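Local coordinates for regulatory protein (Pseudomonas aeruginosa, PDB 5J2Y) that represses virulence genes as a quorum-sensing regulator that binds promoter DNA, probably through a helix-turn-helix domain, at residues Glu28-Trp31 with Ser32-Ile36. Residues are numbered along the deposited sequence; the frame is centred on the assembly and turned at random.
Sequences ETFW and SRFGI
Trp31 and Ile36 meet where the chain leaves helix 27-32, and the Trp31 carbonyl gathers the bonds of the turn. Trp31 O accepts from Phe34 N and from Ile36 N, both at 3.1 Å; the donors lie on opposite faces of the carbonyl plane, so a single oxygen holds two amides. Gly35 N closes the type I turn on Ser32 O; this bond and that of Ile36 N to Trp31 O, with positive phi at Gly35, make a Schellman motif. Ile36 folds back against the indole: its CD1 approaches the ring edge, near the plane, 3.7 Å from Trp31 CE3, and CG2 touches the same carbon.

Within the same turn, Phe34 swings CG anti to its own carbonyl carbon (chi1 -51°), which directs the ring edge at a face of Phe30. The centroids are 5.9 Å apart and the planes 69° apart, a T-shaped pair, with Phe34 CE2 offset toward the rim of the Phe30 ring.

Ser32 turns its hydroxyl back along the helix (chi1 60°), where OG donates to Glu28 O; this bond is modelled very short (2.5 Å), its exact length doubtful. Ser32 N shares the acceptor at 3.1 Å. Arg33 runs extended beside Thr29, with Thr29 O over the centre of one guanidinium face; NH1 forms a salt bridge with Glu25.

Trp31 NE1 hydrogen-bonds to Glu45 OE2, linking helix 27-32 with helix 38-45 within the range assigned to an RsaL-like helix-turn-helix domain. Helix 52-62 packs on Phe30 and Phe34 through Tyr61, on Trp31 through Leu58 and on Ile36 through Ile54; helix 9-22 touches Phe30, and helix 68-75 meets Arg33 and Phe34 through Leu71.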
loop_
_atom_site.group_PDB
_atom_site.type_symbol
_atom_site.label_atom_id
_atom_site.label_comp_id
_atom_site.label_asym_id
_atom_site.label_seq_id
_atom_site.Cartn_x
_atom_site.Cartn_y
_atom_site.Cartn_z
ATOM N N GLU A 28 -6.209 7.191 3.312
ATOM C CA GLU A 28 -5.891 8.255 2.353
ATOM C C GLU A 28 -4.404 8.502 2.349
ATOM O O GLU A 28 -3.791 8.595 1.280
ATOM C CB GLU A 28 -6.626 9.550 2.728
ATOM C CG GLU A 28 -6.330 10.817 1.892
ATOM C CD GLU A 28 -6.484 10.652 0.377
ATOM O OE1 GLU A 28 -7.364 9.878 -0.065
ATOM O OE2 GLU A 28 -5.724 11.323 -0.375
ATOM N N THR A 29 -3.836 8.615 3.558
ATOM C CA THR A 29 -2.436 8.996 3.718
ATOM C C THR A 29 -1.576 7.873 3.129
ATOM O O THR A 29 -0.726 8.091 2.310
ATOM C CB THR A 29 -2.084 9.241 5.216
ATOM O OG1 THR A 29 -2.766 10.410 5.713
ATOM C CG2 THR A 29 -0.622 9.467 5.398
ATOM N N PHE A 30 -1.876 6.651 3.518
ATOM C CA PHE A 30 -1.067 5.508 3.150
ATOM C C PHE A 30 -1.177 5.167 1.656
ATOM O O PHE A 30 -0.161 5.072 0.927
ATOM C CB PHE A 30 -1.497 4.330 3.995
ATOM C CG PHE A 30 -0.720 3.074 3.713
ATOM C CD1 PHE A 30 0.511 2.838 4.322
ATOM C CD2 PHE A 30 -1.227 2.139 2.883
ATOM C CE1 PHE A 30 1.199 1.682 4.089
ATOM C CE2 PHE A 30 -0.547 0.991 2.632
ATOM C CZ PHE A 30 0.679 0.756 3.214
ATOM N N TRP A 31 -2.401 5.054 1.164
ATOM C CA TRP A 31 -2.571 4.602 -0.211
ATOM C C TRP A 31 -2.219 5.636 -1.281
ATOM O O TRP A 31 -1.808 5.274 -2.387
ATOM C CB TRP A 31 -3.954 4.085 -0.404
ATOM C CG TRP A 31 -4.121 2.853 0.274
ATOM C CD1 TRP A 31 -4.726 2.653 1.488
ATOM C CD2 TRP A 31 -3.674 1.573 -0.175
ATOM N NE1 TRP A 31 -4.682 1.315 1.826
ATOM C CE2 TRP A 31 -4.056 0.632 0.811
ATOM C CE3 TRP A 31 -2.986 1.130 -1.319
ATOM C CZ2 TRP A 31 -3.804 -0.710 0.685
ATOM C CZ3 TRP A 31 -2.709 -0.190 -1.442
ATOM C CH2 TRP A 31 -3.120 -1.119 -0.431
ATOM N N SER A 32 -2.296 6.910 -0.917
ATOM C CA SER A 32 -2.036 7.954 -1.886
ATOM C C SER A 32 -0.566 8.106 -2.218
ATOM O O SER A 32 -0.253 8.660 -3.258
ATOM C CB SER A 32 -2.674 9.299 -1.461
ATOM O OG SER A 32 -2.150 9.731 -0.225
ATOM N N ARG A 33 0.344 7.596 -1.376
ATOM C CA ARG A 33 1.790 7.572 -1.740
ATOM C C ARG A 33 2.033 6.809 -3.012
ATOM O O ARG A 33 3.060 7.021 -3.646
ATOM C CB ARG A 33 2.658 6.892 -0.680
ATOM C CG ARG A 33 2.566 7.516 0.681
ATOM C CD ARG A 33 3.763 7.161 1.535
ATOM N NE ARG A 33 3.700 7.973 2.756
ATOM C CZ ARG A 33 3.184 7.554 3.917
ATOM N NH1 ARG A 33 2.753 6.311 4.062
ATOM N NH2 ARG A 33 3.135 8.374 4.958
ATOM N N PHE A 34 1.122 5.869 -3.318
ATOM C CA PHE A 34 1.180 5.028 -4.515
ATOM C C PHE A 34 0.248 5.526 -5.636
ATOM O O PHE A 34 0.160 4.912 -6.680
ATOM C CB PHE A 34 0.811 3.560 -4.161
ATOM C CG PHE A 34 1.591 2.998 -2.998
ATOM C CD1 PHE A 34 2.908 2.603 -3.156
ATOM C CD2 PHE A 34 0.999 2.834 -1.759
ATOM C CE1 PHE A 34 3.623 2.092 -2.101
ATOM C CE2 PHE A 34 1.719 2.350 -0.687
ATOM C CZ PHE A 34 3.035 1.964 -0.870
ATOM N N GLY A 35 -0.473 6.623 -5.399
ATOM C CA GLY A 35 -1.460 7.098 -6.356
ATOM C C GLY A 35 -2.723 6.259 -6.364
ATOM O O GLY A 35 -3.422 6.169 -7.369
ATOM N N ILE A 36 -3.010 5.643 -5.230
ATOM C CA ILE A 36 -4.164 4.794 -5.078
ATOM C C ILE A 36 -5.160 5.527 -4.175
ATOM O O ILE A 36 -4.816 6.013 -3.108
ATOM C CB ILE A 36 -3.740 3.447 -4.479
ATOM C CG1 ILE A 36 -2.909 2.678 -5.494
ATOM C CG2 ILE A 36 -4.938 2.573 -4.115
ATOM C CD1 ILE A 36 -2.139 1.504 -4.891
#